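Local atomic coordinates of hypothetical protein SA2161 (Staphylococcus aureus, PDB entry 1Y7R), a protein that is of unknown function but, as a member of the GNAT family, probably transfers an acetyl group from acetyl-coenzyme A to an unidentified substrate. Residues A21-K26 against I66-V71; L39-L44 against M53-G58; Y80-M85 against V115-M120. The protein carries 4 engineered substitutions. One frame throughout, in Å; residues are numbered along the deposited sequence.

How the contacts relate
Contact 2 is the buried one: two neighbouring strands of the central sheet, tied by backbone hydrogen bonds. Contacts 1 and 3 are partly buried and rest on side chains, without hydrogen bonds between their segments. They lie on opposite faces of that sheet, contact 1 bringing the turn after helix 11-20 to strand 63-71 and contact 3 joining helix 80-95 to the loop 115-120. Contacts 1 and 2 use adjacent strands, 63-71 and 49-58, and are linked by the D68-R55 salt bridge; I84 of helix 80-95 packs on V42, L44, I69 and V71, binding contact 3 to both. Polar chemistry gathers at the subunit interface beside contacts 1 and 2, and at phosphate ions beside contact 3.

Contact 1: residues A21-K26 against I66-V71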
ATOM      1  N   ALA A  21       9.411 -19.069  -0.496  1.00  8.04           N
ATOM      2  CA  ALA A  21       9.128 -18.410  -1.773  1.00  9.14           C
ATOM      3  C   ALA A  21      10.314 -17.575  -2.265  1.00 10.87           C
ATOM      4  O   ALA A  21      10.231 -16.973  -3.335  1.00 11.01           O
ATOM      5  CB  ALA A  21       7.881 -17.529  -1.652  1.00  8.32           C
ATOM      6  N   GLY A  22      11.416 -17.553  -1.512  1.00 11.23           N
ATOM      7  CA  GLY A  22      12.610 -16.805  -1.907  1.00 12.85           C
ATOM      8  C   GLY A  22      12.479 -15.325  -1.616  1.00 13.96           C
ATOM      9  O   GLY A  22      13.117 -14.503  -2.276  1.00 14.92           O
HETATM   10  N   MSE A  23      11.640 -14.974  -0.636  1.00 13.81           N
HETATM   11  CA  MSE A  23      11.463 -13.562  -0.263  1.00 17.02           C
HETATM   12  C   MSE A  23      12.161 -13.256   1.036  1.00 13.69           C
HETATM   13  O   MSE A  23      12.488 -14.166   1.790  1.00 12.96           O
HETATM   14  CB  MSE A  23       9.990 -13.219  -0.141  1.00 16.04           C
HETATM   15  CG  MSE A  23       9.259 -13.397  -1.456  1.00 19.83           C
HETATM   16 SE   MSE A  23       7.329 -13.498  -1.227  1.00 32.20          SE
HETATM   17  CE  MSE A  23       6.954 -11.789  -0.453  1.00 25.32           C
ATOM     18  N   SER A  24      12.362 -11.967   1.311  1.00 11.99           N
ATOM     19  CA  SER A  24      13.040 -11.595   2.548  1.00 11.63           C
ATOM     20  C   SER A  24      12.204 -12.009   3.755  1.00 10.05           C
ATOM     21  O   SER A  24      10.963 -11.982   3.697  1.00 10.47           O
ATOM     22  CB  SER A  24      13.326 -10.102   2.595  1.00 11.66           C
ATOM     23  OG  SER A  24      12.112  -9.387   2.565  1.00 14.24           O
ATOM     24  N   PRO A  25      12.871 -12.403   4.852  1.00 10.27           N
ATOM     25  CA  PRO A  25      12.062 -12.868   5.980  1.00  9.33           C
ATOM     26  C   PRO A  25      11.360 -11.741   6.735  1.00 10.41           C
ATOM     27  O   PRO A  25      11.792 -10.556   6.679  1.00 10.87           O
ATOM     28  CB  PRO A  25      13.101 -13.545   6.907  1.00  9.34           C
ATOM     29  CG  PRO A  25      14.372 -12.824   6.600  1.00 10.03           C
ATOM     30  CD  PRO A  25      14.315 -12.528   5.118  1.00 10.86           C
ATOM     31  N   LYS A  26      10.267 -12.101   7.403  1.00  8.88           N
ATOM     32  CA  LYS A  26       9.655 -11.218   8.392  1.00  9.47           C
ATOM     33  C   LYS A  26       9.875 -11.856   9.745  1.00  9.34           C
ATOM     34  O   LYS A  26       9.805 -13.074   9.875  1.00  8.92           O
ATOM     35  CB  LYS A  26       8.145 -11.062   8.186  1.00  8.87           C
ATOM     36  CG  LYS A  26       7.715 -10.301   6.980  1.00  8.27           C
ATOM     37  CD  LYS A  26       8.168  -8.852   6.936  1.00  8.18           C
ATOM     38  CE  LYS A  26       7.695  -8.262   5.625  1.00  9.91           C
ATOM     39  NZ  LYS A  26       8.079  -6.841   5.385  1.00  8.50           N
ATOM     40  N   ILE A  66      -1.669  -4.588  -3.010  1.00  5.30           N
ATOM     41  CA  ILE A  66      -1.532  -6.036  -2.962  1.00  6.20           C
ATOM     42  C   ILE A  66      -0.109  -6.320  -2.505  1.00  6.62           C
ATOM     43  O   ILE A  66       0.855  -5.747  -3.060  1.00  6.08           O
ATOM     44  CB  ILE A  66      -1.793  -6.655  -4.345  1.00  5.81           C
ATOM     45  CG1 ILE A  66      -3.227  -6.329  -4.768  1.00  6.55           C
ATOM     46  CG2 ILE A  66      -1.531  -8.164  -4.343  1.00  8.12           C
ATOM     47  CD1 ILE A  66      -3.525  -6.657  -6.197  1.00  8.81           C
ATOM     48  N   VAL A  67       0.008  -7.181  -1.492  1.00  5.95           N
ATOM     49  CA  VAL A  67       1.292  -7.442  -0.832  1.00  7.08           C
ATOM     50  C   VAL A  67       1.429  -8.931  -0.542  1.00  7.02           C
ATOM     51  O   VAL A  67       0.429  -9.637  -0.558  1.00  7.68           O
ATOM     52  CB  VAL A  67       1.458  -6.627   0.497  1.00  7.04           C
ATOM     53  CG1 VAL A  67       1.445  -5.108   0.234  1.00  8.38           C
ATOM     54  CG2 VAL A  67       0.402  -7.032   1.599  1.00  6.55           C
ATOM     55  N   ASP A  68       2.652  -9.400  -0.292  1.00  8.29           N
ATOM     56  CA  ASP A  68       2.878 -10.780   0.178  1.00  8.90           C
ATOM     57  C   ASP A  68       2.356 -11.833  -0.779  1.00  8.87           C
ATOM     58  O   ASP A  68       1.791 -12.852  -0.347  1.00  8.92           O
ATOM     59  CB  ASP A  68       2.248 -10.979   1.564  1.00  9.70           C
ATOM     60  CG  ASP A  68       3.089 -10.380   2.662  1.00 12.55           C
ATOM     61  OD1 ASP A  68       4.323 -10.369   2.507  1.00 19.58           O
ATOM     62  OD2 ASP A  68       2.550  -9.901   3.662  1.00 14.49           O
ATOM     63  N   ILE A  69       2.544 -11.623  -2.091  1.00  8.37           N
ATOM     64  CA  ILE A  69       2.211 -12.686  -3.055  1.00  8.32           C
ATOM     65  C   ILE A  69       3.352 -13.692  -3.007  1.00  8.43           C
ATOM     66  O   ILE A  69       4.429 -13.462  -3.585  1.00  9.26           O
ATOM     67  CB  ILE A  69       2.012 -12.124  -4.480  1.00  8.23           C
ATOM     68  CG1 ILE A  69       0.932 -11.034  -4.440  1.00  9.14           C
ATOM     69  CG2 ILE A  69       1.621 -13.255  -5.482  1.00  9.30           C
ATOM     70  CD1 ILE A  69      -0.413 -11.509  -4.056  1.00 11.53           C
ATOM     71  N   ALA A  70       3.119 -14.808  -2.321  1.00  7.86           N
ATOM     72  CA  ALA A  70       4.198 -15.741  -2.021  1.00  6.62           C
ATOM     73  C   ALA A  70       3.735 -17.123  -2.413  1.00  7.14           C
ATOM     74  O   ALA A  70       2.724 -17.603  -1.887  1.00  7.68           O
ATOM     75  CB  ALA A  70       4.494 -15.724  -0.531  1.00  8.72           C
ATOM     76  N   VAL A  71       4.482 -17.775  -3.295  1.00  5.19           N
ATOM     77  CA  VAL A  71       4.190 -19.166  -3.670  1.00  5.02           C
ATOM     78  C   VAL A  71       5.497 -19.936  -3.450  1.00  5.52           C
ATOM     79  O   VAL A  71       6.551 -19.472  -3.879  1.00  4.85           O
ATOM     80  CB  VAL A  71       3.736 -19.246  -5.173  1.00  5.34           C
ATOM     81  CG1 VAL A  71       3.695 -20.691  -5.677  1.00  6.00           C
ATOM     82  CG2 VAL A  71       2.381 -18.473  -5.397  1.00  6.35           C
TER
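A21 presses its methyl group against the backbone of strand 63-71, CB lying only 3.2 Å from V71 O. The same carbonyl oxygen receives a CA-H...O contact from A21 CA at 3.5 Å, and A21 CB also meets A70 CB at 4.0 Å. This is the close end of the contact, where the alanine methyl lies directly on the strand backbone and the CA atoms of A21 and V71 are 5.3 Å apart. G22, with positive phi, ends helix 11-20 in a Schellman motif. The selenomethionine M23 carries the second point of touch. Its SE is 3.7 Å from both A70 CB and I69 O, and a bend at chi3 (61°) brings the methyl CE round to 4.2 Å from D68 OD1. D68 has left-handed backbone angles (59/41°) within the strand, consistent with the irregularity that GNAT proteins commonly carry in the fourth strand of their sheet, where it splays away from the fifth. The D68 carboxylate is held by others: OD1 makes a salt bridge with R18, OD2 one with R55 and a hydrogen bond with Y14. Beyond M23 the chain lifts off. S24 and P25 stand clear of strand 63-71, P25 being exposed, and although K26 turns its CB back toward the strand, its NZ stays 5.9 Å from D68 OD1. The K26 side chain lies on Y14 and R18 of helix 11-20, and its ammonium group hydrogen-bonds S99 O and T62 O of the second subunit.

Contact 2: residues L39-L44 against M53-G58; sequences LFTVTL and MGRVIG
F40 and V56, and V42 and G54, form the hydrogen-bonded antiparallel pairs of a beta hairpin. V56 N binds F40 O at 2.9 Å, while V42 and G54 exchange two N-H...O bonds, V42 N to G54 O and G54 N to V42 O, both of 3.0 Å. At the start of strand 40-46 both L39 and F40 face V56, a classic beta bulge: V56 O takes a weak bond from each of their amides. Within the bulge, L39 lays CD1 3.5 Å from G58 N, resting on the glycine backbone. T41 and R55 form a non-hydrogen-bonded pair with side chains abreast, T41 CG2 to R55 CG 3.9 Å. A water bridges their polar ends, its O 2.6 Å from T41 OG1, and accepts from R55 NE at the edge of the guanidinium, in its plane; the bend at chi3 (68°) places NE for this bond. On the same face M53, bent at its own chi3 in the other sense, carries CE to T41 CG2 (4.1 Å) and T43 CG2. Farther out, R55 NH1 makes a salt bridge with D68 and NH2 another with D59 of the second subunit, fixing the guanidinium. The face bearing F40, V42 and V56 is covered by helix 80-95, where F40 stacks on Y91; M53 and R55, on the other face, meet helix 11-20, and strands 3-5 and 63-71 flank the hairpin.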
ATOM      1  N   LEU A  39      -6.922  -6.362   4.897  1.00  7.36           N
ATOM      2  CA  LEU A  39      -8.342  -6.358   4.522  1.00  7.90           C
ATOM      3  C   LEU A  39      -8.798  -7.738   4.023  1.00  7.90           C
ATOM      4  O   LEU A  39      -9.959  -8.140   4.236  1.00  8.45           O
ATOM      5  CB  LEU A  39      -8.600  -5.338   3.436  1.00  7.57           C
ATOM      6  CG  LEU A  39      -8.480  -3.892   3.885  1.00  7.97           C
ATOM      7  CD1 LEU A  39      -8.606  -2.976   2.655  1.00  9.79           C
ATOM      8  CD2 LEU A  39      -9.512  -3.559   4.973  1.00 12.04           C
ATOM      9  N   PHE A  40      -7.887  -8.448   3.355  1.00  6.85           N
ATOM     10  CA  PHE A  40      -8.221  -9.721   2.741  1.00  5.65           C
ATOM     11  C   PHE A  40      -6.962 -10.562   2.632  1.00  5.29           C
ATOM     12  O   PHE A  40      -5.885 -10.043   2.309  1.00  5.67           O
ATOM     13  CB  PHE A  40      -8.796  -9.449   1.341  1.00  5.35           C
ATOM     14  CG  PHE A  40      -9.056 -10.682   0.521  1.00  5.83           C
ATOM     15  CD1 PHE A  40     -10.242 -11.405   0.693  1.00  8.00           C
ATOM     16  CD2 PHE A  40      -8.126 -11.092  -0.455  1.00  5.55           C
ATOM     17  CE1 PHE A  40     -10.513 -12.551  -0.098  1.00  7.79           C
ATOM     18  CE2 PHE A  40      -8.393 -12.242  -1.241  1.00  9.41           C
ATOM     19  CZ  PHE A  40      -9.603 -12.960  -1.054  1.00  8.25           C
ATOM     20  N   THR A  41      -7.102 -11.863   2.900  1.00  5.46           N
ATOM     21  CA  THR A  41      -5.984 -12.806   2.800  1.00  6.50           C
ATOM     22  C   THR A  41      -6.483 -14.066   2.141  1.00  7.06           C
ATOM     23  O   THR A  41      -7.517 -14.596   2.551  1.00  8.10           O
ATOM     24  CB  THR A  41      -5.411 -13.185   4.201  1.00  7.94           C
ATOM     25  OG1 THR A  41      -5.014 -11.997   4.909  1.00  8.85           O
ATOM     26  CG2 THR A  41      -4.178 -14.071   4.061  1.00  8.69           C
ATOM     27  N   VAL A  42      -5.762 -14.551   1.135  1.00  6.90           N
ATOM     28  CA  VAL A  42      -6.075 -15.863   0.526  1.00  6.80           C
ATOM     29  C   VAL A  42      -4.891 -16.782   0.744  1.00  6.95           C
ATOM     30  O   VAL A  42      -3.741 -16.368   0.619  1.00  6.63           O
ATOM     31  CB  VAL A  42      -6.231 -15.790  -1.075  0.50  9.81           C
ATOM     32  CG1 VAL A  42      -5.107 -15.043  -1.800  0.50  3.61           C
ATOM     33  CG2 VAL A  42      -6.495 -17.205  -1.700  0.50  6.10           C
ATOM     34  N   THR A  43      -5.181 -18.028   1.094  1.00  5.28           N
ATOM     35  CA  THR A  43      -4.166 -19.053   1.320  1.00  5.46           C
ATOM     36  C   THR A  43      -4.556 -20.325   0.571  1.00  5.76           C
ATOM     37  O   THR A  43      -5.750 -20.648   0.437  1.00  5.90           O
ATOM     38  CB  THR A  43      -3.952 -19.368   2.828  1.00  6.22           C
ATOM     39  OG1 THR A  43      -5.223 -19.404   3.498  1.00  8.26           O
ATOM     40  CG2 THR A  43      -3.034 -18.267   3.487  1.00  8.12           C
ATOM     41  N   LEU A  44      -3.539 -20.992   0.034  1.00  5.74           N
ATOM     42  CA  LEU A  44      -3.688 -22.235  -0.727  1.00  5.64           C
ATOM     43  C   LEU A  44      -2.949 -23.336  -0.003  1.00  6.16           C
ATOM     44  O   LEU A  44      -1.784 -23.171   0.389  1.00  6.48           O
ATOM     45  CB  LEU A  44      -3.063 -22.094  -2.109  1.00  6.68           C
ATOM     46  CG  LEU A  44      -3.574 -20.937  -2.976  1.00  6.97           C
ATOM     47  CD1 LEU A  44      -2.809 -20.982  -4.291  1.00  8.31           C
ATOM     48  CD2 LEU A  44      -5.041 -20.974  -3.261  1.00 10.54           C
HETATM   49  N   MSE A  53       0.046 -17.758  -0.807  1.00  6.42           N
HETATM   50  CA  MSE A  53      -0.776 -16.744  -0.148  1.00  8.48           C
HETATM   51  C   MSE A  53      -0.703 -15.432  -0.916  1.00  6.85           C
HETATM   52  O   MSE A  53       0.192 -15.195  -1.718  1.00  6.70           O
HETATM   53  CB  MSE A  53      -0.316 -16.499   1.288  1.00  8.15           C
HETATM   54  CG  MSE A  53       0.889 -15.634   1.362  1.00  8.92           C
HETATM   55 SE   MSE A  53       1.361 -15.439   3.236  1.00 21.69          SE
HETATM   56  CE  MSE A  53      -0.272 -15.175   3.946  1.00 14.45           C
ATOM     57  N   GLY A  54      -1.664 -14.583  -0.645  1.00  5.91           N
ATOM     58  CA  GLY A  54      -1.614 -13.167  -1.059  1.00  5.05           C
ATOM     59  C   GLY A  54      -2.440 -12.345  -0.079  1.00  4.70           C
ATOM     60  O   GLY A  54      -3.368 -12.865   0.568  1.00  4.85           O
ATOM     61  N   ARG A  55      -2.097 -11.063   0.064  1.00  5.31           N
ATOM     62  CA  ARG A  55      -2.786 -10.216   1.045  1.00  5.02           C
ATOM     63  C   ARG A  55      -3.096  -8.865   0.405  1.00  5.82           C
ATOM     64  O   ARG A  55      -2.456  -8.479  -0.583  1.00  7.07           O
ATOM     65  CB  ARG A  55      -1.925 -10.037   2.323  1.00  5.03           C
ATOM     66  CG  ARG A  55      -1.532 -11.373   2.970  1.00  3.37           C
ATOM     67  CD  ARG A  55      -0.519 -11.246   4.078  1.00  6.56           C
ATOM     68  NE  ARG A  55      -1.067 -10.571   5.267  1.00  8.30           N
ATOM     69  CZ  ARG A  55      -0.522  -9.527   5.896  1.00  7.09           C
ATOM     70  NH1 ARG A  55       0.632  -8.986   5.497  1.00  9.92           N
ATOM     71  NH2 ARG A  55      -1.146  -9.057   6.977  1.00  8.19           N
ATOM     72  N   VAL A  56      -4.101  -8.187   0.944  1.00  5.59           N
ATOM     73  CA  VAL A  56      -4.488  -6.834   0.514  1.00  5.73           C
ATOM     74  C   VAL A  56      -4.596  -5.912   1.748  1.00  5.54           C
ATOM     75  O   VAL A  56      -5.231  -6.257   2.766  1.00  5.80           O
ATOM     76  CB  VAL A  56      -5.823  -6.852  -0.242  1.00  6.60           C
ATOM     77  CG1 VAL A  56      -6.279  -5.414  -0.625  1.00  6.64           C
ATOM     78  CG2 VAL A  56      -5.744  -7.754  -1.471  1.00  7.60           C
ATOM     79  N   ILE A  57      -3.975  -4.735   1.635  1.00  6.00           N
ATOM     80  CA  ILE A  57      -4.148  -3.634   2.568  1.00  5.80           C
ATOM     81  C   ILE A  57      -4.849  -2.493   1.808  1.00  5.29           C
ATOM     82  O   ILE A  57      -4.864  -2.473   0.568  1.00  5.33           O
ATOM     83  CB  ILE A  57      -2.810  -3.162   3.199  1.00  5.69           C
ATOM     84  CG1 ILE A  57      -1.770  -2.783   2.118  1.00  4.98           C
ATOM     85  CG2 ILE A  57      -2.252  -4.245   4.159  1.00  6.74           C
ATOM     86  CD1 ILE A  57      -0.631  -1.895   2.629  1.00  6.33           C
ATOM     87  N   GLY A  58      -5.414  -1.548   2.534  1.00  5.40           N
ATOM     88  CA  GLY A  58      -6.094  -0.457   1.823  1.00  6.41           C
ATOM     89  C   GLY A  58      -7.010   0.333   2.734  1.00  7.71           C
ATOM     90  O   GLY A  58      -7.023   0.113   3.954  1.00  8.20           O
TER
HETATM   91  O   HOH W   1      -3.116 -11.685   6.708  1.00 14.33           O

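Contact 3: residues Y80-M85 against V115-M120. Engineered in segment 115-120: V115 (natural residue Ala). With PO4 (phosphate ion), chain C; PO4 (phosphate ion), chain D.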
ATOM      1  N   TYR A  80      -0.301 -21.222  -9.604  1.00  5.84           N
ATOM      2  CA  TYR A  80      -0.759 -20.897  -8.248  1.00  5.09           C
ATOM      3  C   TYR A  80      -0.738 -19.393  -7.932  1.00  5.94           C
ATOM      4  O   TYR A  80      -1.629 -18.904  -7.229  1.00  5.32           O
ATOM      5  CB  TYR A  80      -0.030 -21.729  -7.194  1.00  6.62           C
ATOM      6  CG  TYR A  80      -0.466 -23.174  -7.286  1.00  4.62           C
ATOM      7  CD1 TYR A  80      -1.805 -23.533  -7.091  1.00  6.31           C
ATOM      8  CD2 TYR A  80       0.433 -24.153  -7.652  1.00  7.44           C
ATOM      9  CE1 TYR A  80      -2.220 -24.860  -7.200  1.00  8.36           C
ATOM     10  CE2 TYR A  80       0.034 -25.489  -7.766  1.00  7.38           C
ATOM     11  CZ  TYR A  80      -1.292 -25.825  -7.531  1.00  6.88           C
ATOM     12  OH  TYR A  80      -1.700 -27.139  -7.659  1.00  8.15           O
ATOM     13  N   GLY A  81       0.251 -18.673  -8.471  1.00  6.00           N
ATOM     14  CA  GLY A  81       0.265 -17.195  -8.346  1.00  5.92           C
ATOM     15  C   GLY A  81      -1.008 -16.642  -8.992  1.00  4.74           C
ATOM     16  O   GLY A  81      -1.658 -15.720  -8.462  1.00  5.55           O
ATOM     17  N   SER A  82      -1.391 -17.208 -10.137  1.00  5.78           N
ATOM     18  CA  SER A  82      -2.578 -16.741 -10.840  1.00  5.73           C
ATOM     19  C   SER A  82      -3.816 -17.050 -10.021  1.00  5.55           C
ATOM     20  O   SER A  82      -4.711 -16.223  -9.939  1.00  5.75           O
ATOM     21  CB  SER A  82      -2.715 -17.387 -12.225  1.00  5.55           C
ATOM     22  OG  SER A  82      -1.995 -16.630 -13.200  1.00  9.36           O
ATOM     23  N   LEU A  83      -3.851 -18.224  -9.391  1.00  5.51           N
ATOM     24  CA  LEU A  83      -4.985 -18.579  -8.525  1.00  5.12           C
ATOM     25  C   LEU A  83      -5.176 -17.575  -7.361  1.00  4.45           C
ATOM     26  O   LEU A  83      -6.290 -17.068  -7.115  1.00  5.61           O
ATOM     27  CB  LEU A  83      -4.818 -20.028  -8.029  1.00  4.35           C
ATOM     28  CG  LEU A  83      -6.055 -20.555  -7.256  1.00  7.54           C
ATOM     29  CD1 LEU A  83      -7.355 -20.494  -8.057  1.00  9.70           C
ATOM     30  CD2 LEU A  83      -5.786 -21.966  -6.876  1.00  6.48           C
ATOM     31  N   ILE A  84      -4.071 -17.257  -6.693  1.00  3.98           N
ATOM     32  CA  ILE A  84      -4.046 -16.213  -5.656  1.00  4.15           C
ATOM     33  C   ILE A  84      -4.602 -14.880  -6.196  1.00  3.99           C
ATOM     34  O   ILE A  84      -5.513 -14.273  -5.615  1.00  4.67           O
ATOM     35  CB  ILE A  84      -2.624 -16.079  -5.102  1.00  3.73           C
ATOM     36  CG1 ILE A  84      -2.320 -17.305  -4.228  1.00  5.05           C
ATOM     37  CG2 ILE A  84      -2.459 -14.775  -4.296  1.00  5.34           C
ATOM     38  CD1 ILE A  84      -0.835 -17.572  -3.984  1.00 10.00           C
HETATM   39  N   MSE A  85      -4.087 -14.463  -7.340  1.00  4.85           N
HETATM   40  CA  MSE A  85      -4.498 -13.180  -7.921  1.00  5.50           C
HETATM   41  C   MSE A  85      -5.971 -13.196  -8.309  1.00  5.98           C
HETATM   42  O   MSE A  85      -6.634 -12.190  -8.134  1.00  6.37           O
HETATM   43  CB  MSE A  85      -3.624 -12.821  -9.127  1.00  6.93           C
HETATM   44  CG  MSE A  85      -2.233 -12.326  -8.803  1.00  6.56           C
HETATM   45 SE   MSE A  85      -2.279 -10.673  -7.675  1.00 17.61          SE
HETATM   46  CE  MSE A  85      -3.017  -9.441  -9.010  1.00 10.83           C
ATOM     47  N   VAL A 115       0.783  -8.582 -15.028  1.00  7.95           N
ATOM     48  CA  VAL A 115       0.329  -8.114 -16.345  1.00  8.89           C
ATOM     49  C   VAL A 115      -0.939  -8.871 -16.799  1.00  8.99           C
ATOM     50  O   VAL A 115      -1.815  -8.302 -17.468  1.00  9.67           O
ATOM     51  CB  VAL A 115       1.476  -8.235 -17.412  1.00  9.92           C
ATOM     52  CG1 VAL A 115       0.966  -7.831 -18.782  1.00 12.40           C
ATOM     53  CG2 VAL A 115       2.630  -7.343 -17.025  1.00  8.97           C
ATOM     54  N   LYS A 116      -1.023 -10.157 -16.450  1.00  8.99           N
ATOM     55  CA  LYS A 116      -2.200 -10.992 -16.754  1.00  9.41           C
ATOM     56  C   LYS A 116      -3.514 -10.447 -16.189  1.00  9.96           C
ATOM     57  O   LYS A 116      -4.591 -10.776 -16.686  1.00  9.97           O
ATOM     58  CB  LYS A 116      -2.013 -12.410 -16.186  1.00  9.31           C
ATOM     59  CG  LYS A 116      -0.881 -13.176 -16.804  1.00 10.34           C
ATOM     60  CD  LYS A 116      -0.768 -14.588 -16.155  1.00 10.26           C
ATOM     61  CE  LYS A 116       0.450 -15.319 -16.695  1.00 13.87           C
ATOM     62  NZ  LYS A 116       0.374 -15.279 -18.200  1.00 16.83           N
ATOM     63  N   PHE A 117      -3.407  -9.632 -15.138  1.00  8.76           N
ATOM     64  CA  PHE A 117      -4.558  -9.106 -14.394  1.00  8.93           C
ATOM     65  C   PHE A 117      -4.792  -7.630 -14.662  1.00  9.46           C
ATOM     66  O   PHE A 117      -5.638  -7.013 -14.029  1.00 10.89           O
ATOM     67  CB  PHE A 117      -4.377  -9.424 -12.909  1.00  8.50           C
ATOM     68  CG  PHE A 117      -4.439 -10.892 -12.657  1.00  8.90           C
ATOM     69  CD1 PHE A 117      -3.274 -11.670 -12.703  1.00  8.91           C
ATOM     70  CD2 PHE A 117      -5.661 -11.515 -12.532  1.00  9.99           C
ATOM     71  CE1 PHE A 117      -3.338 -13.045 -12.575  1.00  9.16           C
ATOM     72  CE2 PHE A 117      -5.746 -12.906 -12.378  1.00  7.87           C
ATOM     73  CZ  PHE A 117      -4.577 -13.664 -12.401  1.00  9.23           C
ATOM     74  N   GLY A 118      -4.046  -7.090 -15.629  1.00  9.26           N
ATOM     75  CA  GLY A 118      -4.297  -5.743 -16.140  1.00  7.78           C
ATOM     76  C   GLY A 118      -3.381  -4.685 -15.560  1.00  7.94           C
ATOM     77  O   GLY A 118      -3.488  -3.517 -15.931  1.00  7.82           O
ATOM     78  N   PHE A 119      -2.472  -5.091 -14.676  1.00  7.05           N
ATOM     79  CA  PHE A 119      -1.513  -4.138 -14.073  1.00  7.46           C
ATOM     80  C   PHE A 119      -0.530  -3.605 -15.112  1.00  8.59           C
ATOM     81  O   PHE A 119      -0.122  -4.325 -16.022  1.00  8.04           O
ATOM     82  CB  PHE A 119      -0.770  -4.793 -12.902  1.00  7.31           C
ATOM     83  CG  PHE A 119      -1.627  -4.925 -11.700  1.00  6.43           C
ATOM     84  CD1 PHE A 119      -1.661  -3.906 -10.751  1.00  6.78           C
ATOM     85  CD2 PHE A 119      -2.478  -6.022 -11.541  1.00  7.79           C
ATOM     86  CE1 PHE A 119      -2.505  -4.002  -9.627  1.00  7.70           C
ATOM     87  CE2 PHE A 119      -3.335  -6.094 -10.433  1.00  6.06           C
ATOM     88  CZ  PHE A 119      -3.352  -5.076  -9.486  1.00  8.49           C
HETATM   89  N   MSE A 120      -0.187  -2.330 -14.982  1.00  9.50           N
HETATM   90  CA  MSE A 120       0.805  -1.730 -15.856  1.00 15.06           C
HETATM   91  C   MSE A 120       1.831  -0.963 -15.020  1.00 10.67           C
HETATM   92  O   MSE A 120       1.564  -0.600 -13.866  1.00  9.27           O
HETATM   93  CB  MSE A 120       0.119  -0.798 -16.827  1.00 14.02           C
HETATM   94  CG  MSE A 120      -0.767   0.161 -16.109  1.00 18.77           C
HETATM   95 SE   MSE A 120      -1.145   1.616 -17.178  1.00 37.54          SE
HETATM   96  CE  MSE A 120      -2.627   0.850 -18.288  1.00 32.23           C
TER
HETATM   97  P   PO4 C 503       1.401 -18.324 -13.048  0.50  2.06           P
HETATM   98  O1  PO4 C 503       2.334 -17.146 -12.810  0.50  2.00           O
HETATM   99  O2  PO4 C 503       0.301 -17.977 -14.019  0.50  2.00           O
HETATM  100  O3  PO4 C 503       0.816 -18.656 -11.689  0.50  2.00           O
HETATM  101  O4  PO4 C 503       2.121 -19.574 -13.510  0.50  3.35           O
HETATM  102  P   PO4 D 504       3.867 -18.072  -9.874  0.50  9.47           P
HETATM  103  O1  PO4 D 504       3.659 -16.927 -10.840  0.50  8.75           O
HETATM  104  O2  PO4 D 504       2.873 -19.168 -10.148  0.50  7.81           O
HETATM  105  O3  PO4 D 504       3.594 -17.543  -8.476  0.50  5.48           O
HETATM  106  O4  PO4 D 504       5.247 -18.666 -10.018  0.50  6.26           O
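S82 is shared between protein and ion: its OG touches K116 CD at 3.8 Å and F117 CE1, yet it donates a hydrogen bond of 2.8 Å to O2 of one phosphate ion. S82 N binds O3 of the same ion, and G81 N binds O2 of a second phosphate close by. Anions gathered on amides at the first turn of helix 80-95 are what the GNAT fold leads one to expect, since in this family the loop and helix start after the fourth strand hold the pyrophosphate of coenzyme A. The two ions, probably from the crystallisation liquor, may therefore mark that site, and G77 N also hydrogen-bonds phosphate here; the helix N-terminus would be expected to favour their negative charge. K116 flanks the site with its aliphatic chain, CE being 3.8 Å from O2 of the first ion. Deeper in, F117 leans its ring on the helix. M85 CB stands over one face of the ring, 3.6 Å from the centroid and 17° off the normal, in a CH-pi contact, while S82 O approaches F117 CZ obliquely. A type I turn runs from the engineered V115 to G118, closed by G118 N to V115 O; F117 within it and F119 after it both point CB toward the helix. Beyond it M120 joins an antiparallel ladder with a strand of the second subunit. Bends at chi2 (-60°) and chi3 (-68°) curl the selenomethionine chain of M85, setting its CE 3.7 Å from F119 CE2 and 4.1 Å from F117 CB.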